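Local coordinates for sulfur carrier protein ThiS adenylyltransferase (Escherichia coli, PDB 1ZFN), which catalyses the ATP-dependent adenylation of the C-terminal glycine carboxyl of the sulfur carrier ThiS, a step in thiamine diphosphate biosynthesis, at residues A[41-46]-A[73-78]; A[59-64]-A[83-88]; A[129-134]-A[180-185]. All coordinates share one frame; numbering follows the deposited sequence.

Overall arrangement
All three contacts touch the same bound ATP in a Rossmann-type fold. Contact 1 is buried and mostly apolar. It joins the start of helix 42-51 to a loop. Contact 2 is partly buried and polar. It joins the end of strand 56-60 to the start of helix 85-96 and grips the ribose. Contacts 1 and 2 adjoin, with Gln73 OE1 of the first on Lys85 NZ of the second and Phe76 packed on Val88. Contact 3 is partly buried too, about 21 Å from either by centres. It joins helix 131-143, on the adenine side, to a charged loop near the active-site cysteine, and touches contact 1 through Asp129 and Leu41.

Contact 1: residues A[41-46]-A[73-78]. With ATP (adenosine-5'-triphosphate), chain F.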
loop_
_atom_site.group_PDB
_atom_site.type_symbol
_atom_site.label_atom_id
_atom_site.label_comp_id
_atom_site.label_asym_id
_atom_site.label_seq_id
_atom_site.Cartn_x
_atom_site.Cartn_y
_atom_site.Cartn_z
ATOM N N LEU A 41 6.641 -0.215 6.353
ATOM C CA LEU A 41 7.037 0.167 5.003
ATOM C C LEU A 41 7.508 -1.057 4.217
ATOM O O LEU A 41 6.995 -1.340 3.134
ATOM C CB LEU A 41 8.169 1.184 5.044
ATOM C CG LEU A 41 7.961 2.565 5.666
ATOM C CD1 LEU A 41 9.340 3.125 5.983
ATOM C CD2 LEU A 41 7.186 3.502 4.737
ATOM N N GLY A 42 8.472 -1.784 4.780
ATOM C CA GLY A 42 9.021 -2.955 4.117
ATOM C C GLY A 42 8.056 -4.075 3.780
ATOM O O GLY A 42 8.137 -4.666 2.714
ATOM N N THR A 43 7.139 -4.372 4.686
ATOM C CA THR A 43 6.175 -5.446 4.484
ATOM C C THR A 43 5.395 -5.325 3.169
ATOM O O THR A 43 5.308 -6.280 2.409
ATOM C CB THR A 43 5.238 -5.538 5.731
ATOM O OG1 THR A 43 5.517 -6.757 6.419
ATOM C CG2 THR A 43 3.774 -5.482 5.371
ATOM N N PRO A 44 4.817 -4.153 2.878
ATOM C CA PRO A 44 4.091 -4.079 1.611
ATOM C C PRO A 44 5.060 -3.928 0.430
ATOM O O PRO A 44 4.759 -4.347 -0.682
ATOM C CB PRO A 44 3.202 -2.854 1.805
ATOM C CG PRO A 44 4.067 -1.969 2.617
ATOM C CD PRO A 44 4.616 -2.923 3.661
ATOM N N ALA A 45 6.222 -3.330 0.683
ATOM C CA ALA A 45 7.233 -3.126 -0.356
ATOM C C ALA A 45 7.714 -4.469 -0.890
ATOM O O ALA A 45 7.757 -4.687 -2.097
ATOM C CB ALA A 45 8.445 -2.312 0.202
ATOM N N ALA A 46 8.076 -5.354 0.032
ATOM C CA ALA A 46 8.564 -6.683 -0.292
ATOM C C ALA A 46 7.499 -7.475 -1.016
ATOM O O ALA A 46 7.799 -8.266 -1.903
ATOM C CB ALA A 46 8.959 -7.407 0.978
ATOM N N GLN A 73 1.396 -4.199 9.309
ATOM C CA GLN A 73 2.418 -4.982 8.648
ATOM C C GLN A 73 1.695 -6.175 8.038
ATOM O O GLN A 73 1.779 -7.305 8.523
ATOM C CB GLN A 73 3.472 -5.404 9.662
ATOM C CG GLN A 73 3.811 -4.268 10.612
ATOM C CD GLN A 73 5.152 -4.420 11.295
ATOM O OE1 GLN A 73 5.604 -5.529 11.564
ATOM N NE2 GLN A 73 5.788 -3.293 11.603
ATOM N N ILE A 74 0.971 -5.876 6.963
ATOM C CA ILE A 74 0.150 -6.817 6.212
ATOM C C ILE A 74 0.706 -8.186 5.813
ATOM O O ILE A 74 -0.062 -9.089 5.500
ATOM C CB ILE A 74 -0.354 -6.142 4.951
ATOM C CG1 ILE A 74 0.837 -5.558 4.195
ATOM C CG2 ILE A 74 -1.369 -5.064 5.315
ATOM C CD1 ILE A 74 0.532 -5.087 2.808
ATOM N N LEU A 75 2.021 -8.351 5.811
ATOM C CA LEU A 75 2.619 -9.631 5.440
ATOM C C LEU A 75 2.467 -10.699 6.542
ATOM O O LEU A 75 2.398 -11.892 6.247
ATOM C CB LEU A 75 4.101 -9.412 5.095
ATOM C CG LEU A 75 5.007 -10.516 4.533
ATOM C CD1 LEU A 75 4.347 -11.242 3.371
ATOM C CD2 LEU A 75 6.327 -9.887 4.084
ATOM N N PHE A 76 2.379 -10.271 7.800
ATOM C CA PHE A 76 2.258 -11.205 8.922
ATOM C C PHE A 76 0.822 -11.526 9.342
ATOM O O PHE A 76 -0.132 -10.898 8.887
ATOM C CB PHE A 76 3.019 -10.663 10.137
ATOM C CG PHE A 76 4.380 -10.109 9.805
ATOM C CD1 PHE A 76 4.766 -8.860 10.274
ATOM C CD2 PHE A 76 5.277 -10.832 9.023
ATOM C CE1 PHE A 76 6.028 -8.325 9.972
ATOM C CE2 PHE A 76 6.543 -10.310 8.714
ATOM C CZ PHE A 76 6.918 -9.047 9.194
ATOM N N THR A 77 0.696 -12.528 10.206
ATOM C CA THR A 77 -0.586 -12.977 10.747
ATOM C C THR A 77 -0.368 -13.251 12.242
ATOM O O THR A 77 0.774 -13.378 12.674
ATOM C CB THR A 77 -1.075 -14.270 10.052
ATOM O OG1 THR A 77 -2.313 -14.678 10.640
ATOM C CG2 THR A 77 -0.069 -15.391 10.214
ATOM N N THR A 78 -1.436 -13.340 13.034
ATOM C CA THR A 78 -1.270 -13.570 14.476
ATOM C C THR A 78 -0.486 -14.853 14.762
ATOM O O THR A 78 0.328 -14.899 15.686
ATOM C CB THR A 78 -2.619 -13.646 15.209
ATOM O OG1 THR A 78 -3.238 -14.901 14.921
ATOM C CG2 THR A 78 -3.541 -12.518 14.759
HETATM P PG ATP F . 6.632 -0.173 16.219
HETATM O O1G ATP F . 7.729 -0.155 17.124
HETATM O O2G ATP F . 5.297 -0.914 16.574
HETATM O O3G ATP F . 6.564 1.288 15.899
HETATM P PB ATP F . 8.371 -1.477 14.317
HETATM O O1B ATP F . 9.651 -0.726 14.408
HETATM O O2B ATP F . 8.469 -2.910 13.919
HETATM O O3B ATP F . 7.008 -0.900 14.857
HETATM P PA ATP F . 8.326 -0.045 11.787
HETATM O O1A ATP F . 7.579 -0.262 10.628
HETATM O O2A ATP F . 8.721 1.390 12.174
HETATM O O3A ATP F . 7.696 -1.052 12.881
HETATM O "O5'" ATP F . 9.650 -0.873 11.698
HETATM C "C5'" ATP F . 10.455 -1.014 10.623
HETATM C "C4'" ATP F . 11.388 -2.236 10.735
HETATM O "O4'" ATP F . 12.756 -2.137 10.510
HETATM C "C3'" ATP F . 11.222 -3.117 12.066
HETATM O "O3'" ATP F . 10.624 -4.379 11.883
HETATM C "C2'" ATP F . 12.603 -2.902 12.612
HETATM O "O2'" ATP F . 12.867 -4.009 13.422
HETATM C "C1'" ATP F . 13.483 -2.863 11.443
HETATM N N9 ATP F . 14.791 -2.205 11.582
HETATM C C8 ATP F . 15.113 -1.014 12.180
HETATM N N7 ATP F . 16.434 -0.776 12.064
HETATM C C5 ATP F . 16.975 -1.820 11.386
HETATM C C6 ATP F . 18.305 -2.126 10.970
HETATM N N6 ATP F . 19.367 -1.351 11.152
HETATM N N1 ATP F . 18.515 -3.311 10.280
HETATM C C2 ATP F . 17.475 -4.195 9.985
HETATM N N3 ATP F . 16.185 -3.882 10.395
HETATM C C4 ATP F . 15.939 -2.724 11.089
#
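Thr43 sets its hydroxyl over one face of the Phe76 ring, and no hydrogen bond crosses between the two segments. OG1 of Thr43 stands 3.8 Å above the ring plane, offset toward the rim near CE1 and CZ. The same oxygen meets the CB of Leu75, while the methyl CG2 of Thr43 lies against the backbone carbonyl carbon of Gln73. Thr43 is thus the centre of the contact. Next to it, Ile74 reaches CD1 to the CB of Pro44 at 3.6 Å. CG1 of Ile74 lies between its own N and carbonyl carbon (chi1 53°), and the extended chi2 carries CD1 on to the proline. A type I turn from Gln73 to Phe76, closed by Phe76 N to Gln73 O at 3.1 Å, brings these side chains to the helix. Gln73 leaves this apolar patch for the nucleotide. Gln73 NE2 comes within 3.2 Å of ATP O3A, and its OE1 takes a hydrogen bond from Lys85 and lies in plane at the edge of the Phe76 ring. Gly42, just before Thr43, is consistent with the last glycine of a Rossmann-type GxGxxG turn. Leu75 and Phe76 also pack on helix 85-96, Pro44 touches helix 193-211, and Ile74 meets Leu47 of helix 42-51 and Leu47 of the second subunit.

Contact 2: residues A[59-64]-A[83-88]. With ATP (adenosine-5'-triphosphate), chain F.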
loop_
_atom_site.group_PDB
_atom_site.type_symbol
_atom_site.label_atom_id
_atom_site.label_comp_id
_atom_site.label_asym_id
_atom_site.label_seq_id
_atom_site.Cartn_x
_atom_site.Cartn_y
_atom_site.Cartn_z
ATOM N N LEU A 59 15.872 -9.712 2.308
ATOM C CA LEU A 59 15.065 -9.111 3.364
ATOM C C LEU A 59 15.817 -9.144 4.703
ATOM O O LEU A 59 16.093 -10.219 5.247
ATOM C CB LEU A 59 13.742 -9.867 3.485
ATOM C CG LEU A 59 13.048 -10.248 2.170
ATOM C CD1 LEU A 59 11.814 -11.081 2.495
ATOM C CD2 LEU A 59 12.672 -9.003 1.363
ATOM N N ALA A 60 16.145 -7.961 5.222
ATOM C CA ALA A 60 16.881 -7.842 6.481
ATOM C C ALA A 60 16.061 -7.259 7.624
ATOM O O ALA A 60 15.483 -6.178 7.508
ATOM C CB ALA A 60 18.134 -6.991 6.272
ATOM N N ASP A 61 16.013 -7.985 8.733
ATOM C CA ASP A 61 15.292 -7.513 9.899
ATOM C C ASP A 61 15.647 -8.347 11.110
ATOM O O ASP A 61 15.586 -9.582 11.077
ATOM C CB ASP A 61 13.780 -7.545 9.675
ATOM C CG ASP A 61 13.031 -6.659 10.662
ATOM O OD1 ASP A 61 13.155 -6.891 11.883
ATOM O OD2 ASP A 61 12.327 -5.727 10.215
ATOM N N ASP A 62 15.995 -7.647 12.189
ATOM C CA ASP A 62 16.398 -8.273 13.440
ATOM C C ASP A 62 15.273 -8.460 14.459
ATOM O O ASP A 62 15.470 -9.100 15.486
ATOM C CB ASP A 62 17.521 -7.445 14.063
ATOM C CG ASP A 62 18.342 -8.235 15.050
ATOM O OD1 ASP A 62 19.290 -7.657 15.615
ATOM O OD2 ASP A 62 18.050 -9.431 15.260
ATOM N N ASP A 63 14.092 -7.927 14.167
ATOM C CA ASP A 63 12.963 -8.022 15.093
ATOM C C ASP A 63 12.089 -9.270 14.897
ATOM O O ASP A 63 12.225 -9.997 13.912
ATOM C CB ASP A 63 12.091 -6.770 14.950
ATOM C CG ASP A 63 11.445 -6.343 16.258
ATOM O OD1 ASP A 63 11.160 -7.210 17.108
ATOM O OD2 ASP A 63 11.208 -5.129 16.426
ATOM N N ASP A 64 11.200 -9.508 15.860
ATOM C CA ASP A 64 10.254 -10.621 15.821
ATOM C C ASP A 64 8.875 -10.031 15.529
ATOM O O ASP A 64 8.705 -8.814 15.533
ATOM C CB ASP A 64 10.211 -11.352 17.166
ATOM C CG ASP A 64 11.411 -12.245 17.384
ATOM O OD1 ASP A 64 11.656 -13.128 16.539
ATOM O OD2 ASP A 64 12.107 -12.070 18.404
ATOM N N ARG A 83 7.684 -15.214 16.049
ATOM C CA ARG A 83 8.556 -15.837 15.068
ATOM C C ARG A 83 9.305 -14.664 14.458
ATOM O O ARG A 83 8.747 -13.584 14.322
ATOM C CB ARG A 83 7.737 -16.545 13.999
ATOM C CG ARG A 83 6.819 -17.630 14.527
ATOM C CD ARG A 83 6.454 -18.570 13.395
ATOM N NE ARG A 83 7.678 -19.034 12.747
ATOM C CZ ARG A 83 7.830 -19.214 11.435
ATOM N NH1 ARG A 83 6.823 -18.980 10.597
ATOM N NH2 ARG A 83 9.015 -19.591 10.965
ATOM N N PRO A 84 10.577 -14.845 14.095
ATOM C CA PRO A 84 11.322 -13.726 13.508
ATOM C C PRO A 84 10.758 -13.199 12.184
ATOM O O PRO A 84 10.342 -13.960 11.307
ATOM C CB PRO A 84 12.748 -14.273 13.393
ATOM C CG PRO A 84 12.554 -15.729 13.301
ATOM C CD PRO A 84 11.430 -16.030 14.243
ATOM N N LYS A 85 10.745 -11.877 12.069
ATOM C CA LYS A 85 10.213 -11.197 10.905
ATOM C C LYS A 85 10.794 -11.627 9.569
ATOM O O LYS A 85 10.046 -11.953 8.649
ATOM C CB LYS A 85 10.373 -9.686 11.083
ATOM C CG LYS A 85 9.433 -9.095 12.118
ATOM C CD LYS A 85 9.507 -7.569 12.148
ATOM C CE LYS A 85 8.390 -6.977 13.013
ATOM N NZ LYS A 85 8.237 -5.500 12.859
ATOM N N SER A 86 12.119 -11.616 9.452
ATOM C CA SER A 86 12.778 -12.008 8.206
ATOM C C SER A 86 12.363 -13.418 7.792
ATOM O O SER A 86 12.012 -13.654 6.640
ATOM C CB SER A 86 14.292 -11.950 8.365
ATOM O OG SER A 86 14.713 -12.847 9.372
ATOM N N GLN A 87 12.410 -14.355 8.730
ATOM C CA GLN A 87 12.004 -15.717 8.431
ATOM C C GLN A 87 10.568 -15.737 7.923
ATOM O O GLN A 87 10.318 -16.127 6.781
ATOM C CB GLN A 87 12.138 -16.611 9.667
ATOM C CG GLN A 87 13.589 -16.922 10.013
ATOM C CD GLN A 87 13.744 -17.831 11.225
ATOM O OE1 GLN A 87 12.833 -18.607 11.572
ATOM N NE2 GLN A 87 14.913 -17.754 11.868
ATOM N N VAL A 88 9.628 -15.302 8.756
ATOM C CA VAL A 88 8.224 -15.286 8.368
ATOM C C VAL A 88 8.017 -14.595 7.026
ATOM O O VAL A 88 7.265 -15.085 6.182
ATOM C CB VAL A 88 7.349 -14.569 9.429
ATOM C CG1 VAL A 88 5.866 -14.623 9.014
ATOM C CG2 VAL A 88 7.547 -15.222 10.802
HETATM P PG ATP F . 6.632 -0.173 16.219
HETATM O O1G ATP F . 7.729 -0.155 17.124
HETATM O O2G ATP F . 5.297 -0.914 16.574
HETATM O O3G ATP F . 6.564 1.288 15.899
HETATM P PB ATP F . 8.371 -1.477 14.317
HETATM O O1B ATP F . 9.651 -0.726 14.408
HETATM O O2B ATP F . 8.469 -2.910 13.919
HETATM O O3B ATP F . 7.008 -0.900 14.857
HETATM P PA ATP F . 8.326 -0.045 11.787
HETATM O O1A ATP F . 7.579 -0.262 10.628
HETATM O O2A ATP F . 8.721 1.390 12.174
HETATM O O3A ATP F . 7.696 -1.052 12.881
HETATM O "O5'" ATP F . 9.650 -0.873 11.698
HETATM C "C5'" ATP F . 10.455 -1.014 10.623
HETATM C "C4'" ATP F . 11.388 -2.236 10.735
HETATM O "O4'" ATP F . 12.756 -2.137 10.510
HETATM C "C3'" ATP F . 11.222 -3.117 12.066
HETATM O "O3'" ATP F . 10.624 -4.379 11.883
HETATM C "C2'" ATP F . 12.603 -2.902 12.612
HETATM O "O2'" ATP F . 12.867 -4.009 13.422
HETATM C "C1'" ATP F . 13.483 -2.863 11.443
HETATM N N9 ATP F . 14.791 -2.205 11.582
HETATM C C8 ATP F . 15.113 -1.014 12.180
HETATM N N7 ATP F . 16.434 -0.776 12.064
HETATM C C5 ATP F . 16.975 -1.820 11.386
HETATM C C6 ATP F . 18.305 -2.126 10.970
HETATM N N6 ATP F . 19.367 -1.351 11.152
HETATM N N1 ATP F . 18.515 -3.311 10.280
HETATM C C2 ATP F . 17.475 -4.195 9.985
HETATM N N3 ATP F . 16.185 -3.882 10.395
HETATM C C4 ATP F . 15.939 -2.724 11.089
#
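Asp61 and Lys85 meet at the ATP ribose, at the end of a Rossmann-fold strand, where such folds commonly place an acidic residue for the ribose hydroxyls. The inner part is close-packed, with Asp61 and Lys85 buried. Asp61 OD2 accepts from ATP O3' at 2.7 Å, and Asp61 OD1 accepts from ATP O2' over a longer 3.3 Å. CG of Asp61 is anti to its N (chi1 -161°), which points the carboxylate at the sugar. An Asx turn fixes the group: Asp63 N gives Asp61 OD1 a bond of 2.7 Å, nearly along the C-O axis. Leu38 N holds OD2 of Asp61 as well. Lys85 runs out extended past the CB of Asp63, and Lys85 NZ donates to ATP O3' at 2.8 Å. The 3' hydroxyl therefore gives to Asp61 and accepts from Lys85. With an alanine here in place of Asp61, both ribose hydroxyls would probably lose this acceptor and the Asp63 amide its turn partner. The outer part is looser and nearer solvent. Here Asp64 and Pro84 form a single backbone bridge, and the Asp64 carboxylate lies beside the proline ring without a hydrogen bond to it. Arg83, partly exposed, points its side chain away. The one hydrogen bond directly between the segments, Lys85 N to Asp63 O at 3.0 Å, joins the two parts at the first turn of helix 85-96. Lys85 NZ also has a weak bond to the β-phosphate oxygen ATP O2B, 2.8 Å away.

Contact 3: residues A[129-134]-A[180-185]; sequences DNMATR and QEPERN. With ATP (adenosine-5'-triphosphate), chain F.
Arg134 and Arg184 approach from opposite directions, their guanidinium planes 77° apart. NH2 of Arg184 meets the edge of the Arg134 group, 3.8 Å from its NH1. Each arginine has an acid of its own. NH2 of Arg184 forms a salt bridge to Glu181 OE1 at 2.9 Å, and NE of Arg134 pairs with Asp126, its NH2 reaching Thr128 O. These acids probably offset the two like charges. Glu181 folds back at chi2 (-56°), which brings its carboxylate to the first turn of helix 131-143. There OE2 appears to accept from Met131 N, but its modelled place is doubtful. CG of Met131 lies near Gln180 O, and the CE of Met131 reaches the ring of Pro182 loosely. Just before the helix, Asn130 is the N-cap. Asn130 OD1 takes Thr133 N at 2.8 Å, with the donor above the carbonyl plane. Thr133 OG1 accepts from ATP N6, on the adenine, at 3.2 Å, so this turn serves the nucleotide. The 180-185 loop leads to the catalytic Cys186. Strand 148-154 lies against both arginines at Ser152, and Tyr172 and Trp176, near the zinc-binding Cys171 and Cys174, pack on Met131 at the start of helix 131-143.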
loop_
_atom_site.group_PDB
_atom_site.type_symbol
_atom_site.label_atom_id
_atom_site.label_comp_id
_atom_site.label_asym_id
_atom_site.label_seq_id
_atom_site.Cartn_x
_atom_site.Cartn_y
_atom_site.Cartn_z
ATOM N N ASP A 129 12.713 2.737 10.348
ATOM C CA ASP A 129 12.271 4.025 10.829
ATOM C C ASP A 129 13.252 4.251 11.959
ATOM O O ASP A 129 12.972 3.971 13.119
ATOM C CB ASP A 129 10.826 3.955 11.317
ATOM C CG ASP A 129 9.826 4.029 10.173
ATOM O OD1 ASP A 129 9.654 5.127 9.598
ATOM O OD2 ASP A 129 9.224 2.986 9.841
ATOM N N ASN A 130 14.431 4.724 11.587
ATOM C CA ASN A 130 15.505 4.954 12.535
ATOM C C ASN A 130 16.547 5.839 11.856
ATOM O O ASN A 130 17.287 5.381 10.988
ATOM C CB ASN A 130 16.106 3.601 12.920
ATOM C CG ASN A 130 17.334 3.728 13.781
ATOM O OD1 ASN A 130 18.305 4.384 13.409
ATOM N ND2 ASN A 130 17.307 3.083 14.942
ATOM N N MET A 131 16.597 7.105 12.255
ATOM C CA MET A 131 17.522 8.078 11.679
ATOM C C MET A 131 18.966 7.593 11.580
ATOM O O MET A 131 19.653 7.866 10.586
ATOM C CB MET A 131 17.475 9.379 12.485
ATOM C CG MET A 131 18.254 10.516 11.866
ATOM S SD MET A 131 17.786 10.786 10.151
ATOM C CE MET A 131 16.579 12.091 10.325
ATOM N N ALA A 132 19.427 6.885 12.608
ATOM C CA ALA A 132 20.796 6.370 12.629
ATOM C C ALA A 132 21.038 5.416 11.462
ATOM O O ALA A 132 21.831 5.700 10.560
ATOM C CB ALA A 132 21.060 5.656 13.944
ATOM N N THR A 133 20.346 4.283 11.499
ATOM C CA THR A 133 20.454 3.275 10.460
ATOM C C THR A 133 20.354 3.960 9.105
ATOM O O THR A 133 21.151 3.720 8.200
ATOM C CB THR A 133 19.311 2.264 10.555
ATOM O OG1 THR A 133 19.197 1.786 11.902
ATOM C CG2 THR A 133 19.569 1.104 9.617
ATOM N N ARG A 134 19.362 4.824 8.980
ATOM C CA ARG A 134 19.146 5.535 7.745
ATOM C C ARG A 134 20.376 6.325 7.309
ATOM O O ARG A 134 20.742 6.314 6.133
ATOM C CB ARG A 134 17.956 6.467 7.905
ATOM C CG ARG A 134 17.590 7.220 6.663
ATOM C CD ARG A 134 16.302 7.940 6.917
ATOM N NE ARG A 134 15.243 7.003 7.274
ATOM C CZ ARG A 134 14.281 7.262 8.152
ATOM N NH1 ARG A 134 14.250 8.439 8.772
ATOM N NH2 ARG A 134 13.346 6.350 8.398
ATOM N N GLN A 180 20.220 12.281 14.805
ATOM C CA GLN A 180 19.145 12.199 15.776
ATOM C C GLN A 180 17.821 12.640 15.165
ATOM O O GLN A 180 17.782 13.483 14.266
ATOM C CB GLN A 180 19.473 13.060 16.989
ATOM C CG GLN A 180 19.913 14.455 16.627
ATOM C CD GLN A 180 20.020 15.348 17.838
ATOM O OE1 GLN A 180 20.661 14.995 18.828
ATOM N NE2 GLN A 180 19.394 16.517 17.769
ATOM N N GLU A 181 16.739 12.060 15.669
ATOM C CA GLU A 181 15.401 12.355 15.182
ATOM C C GLU A 181 15.022 13.822 15.295
ATOM O O GLU A 181 15.584 14.571 16.094
ATOM C CB GLU A 181 14.361 11.542 15.957
ATOM C CG GLU A 181 14.624 10.056 16.021
ATOM C CD GLU A 181 14.777 9.431 14.652
ATOM O OE1 GLU A 181 13.982 9.764 13.746
ATOM O OE2 GLU A 181 15.688 8.595 14.487
ATOM N N PRO A 182 14.063 14.253 14.474
ATOM C CA PRO A 182 13.591 15.636 14.490
ATOM C C PRO A 182 12.509 15.692 15.565
ATOM O O PRO A 182 12.287 14.705 16.267
ATOM C CB PRO A 182 13.006 15.821 13.093
ATOM C CG PRO A 182 13.686 14.759 12.277
ATOM C CD PRO A 182 13.686 13.600 13.214
ATOM N N GLU A 183 11.830 16.827 15.698
ATOM C CA GLU A 183 10.769 16.933 16.689
ATOM C C GLU A 183 9.505 16.181 16.247
ATOM O O GLU A 183 8.388 16.533 16.626
ATOM C CB GLU A 183 10.451 18.399 16.970
ATOM C CG GLU A 183 11.569 19.123 17.698
ATOM C CD GLU A 183 11.186 20.534 18.092
ATOM O OE1 GLU A 183 10.759 21.299 17.203
ATOM O OE2 GLU A 183 11.313 20.879 19.287
ATOM N N ARG A 184 9.700 15.148 15.429
ATOM C CA ARG A 184 8.609 14.300 14.957
ATOM C C ARG A 184 8.542 13.220 16.030
ATOM O O ARG A 184 8.273 12.058 15.745
ATOM C CB ARG A 184 8.968 13.654 13.613
ATOM C CG ARG A 184 10.044 12.568 13.715
ATOM C CD ARG A 184 10.278 11.845 12.395
ATOM N NE ARG A 184 11.043 10.610 12.581
ATOM C CZ ARG A 184 11.432 9.800 11.596
ATOM N NH1 ARG A 184 11.135 10.088 10.335
ATOM N NH2 ARG A 184 12.111 8.690 11.870
ATOM N N ASN A 185 8.811 13.631 17.265
ATOM C CA ASN A 185 8.835 12.741 18.420
ATOM C C ASN A 185 7.542 12.783 19.230
ATOM O O ASN A 185 7.224 11.842 19.957
ATOM C CB ASN A 185 10.019 13.126 19.309
ATOM C CG ASN A 185 10.133 12.260 20.541
ATOM O OD1 ASN A 185 9.201 12.164 21.337
ATOM N ND2 ASN A 185 11.287 11.629 20.712
HETATM P PG ATP F . 6.632 -0.173 16.219
HETATM O O1G ATP F . 7.729 -0.155 17.124
HETATM O O2G ATP F . 5.297 -0.914 16.574
HETATM O O3G ATP F . 6.564 1.288 15.899
HETATM P PB ATP F . 8.371 -1.477 14.317
HETATM O O1B ATP F . 9.651 -0.726 14.408
HETATM O O2B ATP F . 8.469 -2.910 13.919
HETATM O O3B ATP F . 7.008 -0.900 14.857
HETATM P PA ATP F . 8.326 -0.045 11.787
HETATM O O1A ATP F . 7.579 -0.262 10.628
HETATM O O2A ATP F . 8.721 1.390 12.174
HETATM O O3A ATP F . 7.696 -1.052 12.881
HETATM O "O5'" ATP F . 9.650 -0.873 11.698
HETATM C "C5'" ATP F . 10.455 -1.014 10.623
HETATM C "C4'" ATP F . 11.388 -2.236 10.735
HETATM O "O4'" ATP F . 12.756 -2.137 10.510
HETATM C "C3'" ATP F . 11.222 -3.117 12.066
HETATM O "O3'" ATP F . 10.624 -4.379 11.883
HETATM C "C2'" ATP F . 12.603 -2.902 12.612
HETATM O "O2'" ATP F . 12.867 -4.009 13.422
HETATM C "C1'" ATP F . 13.483 -2.863 11.443
HETATM N N9 ATP F . 14.791 -2.205 11.582
HETATM C C8 ATP F . 15.113 -1.014 12.180
HETATM N N7 ATP F . 16.434 -0.776 12.064
HETATM C C5 ATP F . 16.975 -1.820 11.386
HETATM C C6 ATP F . 18.305 -2.126 10.970
HETATM N N6 ATP F . 19.367 -1.351 11.152
HETATM N N1 ATP F . 18.515 -3.311 10.280
HETATM C C2 ATP F . 17.475 -4.195 9.985
HETATM N N3 ATP F . 16.185 -3.882 10.395
HETATM C C4 ATP F . 15.939 -2.724 11.089
#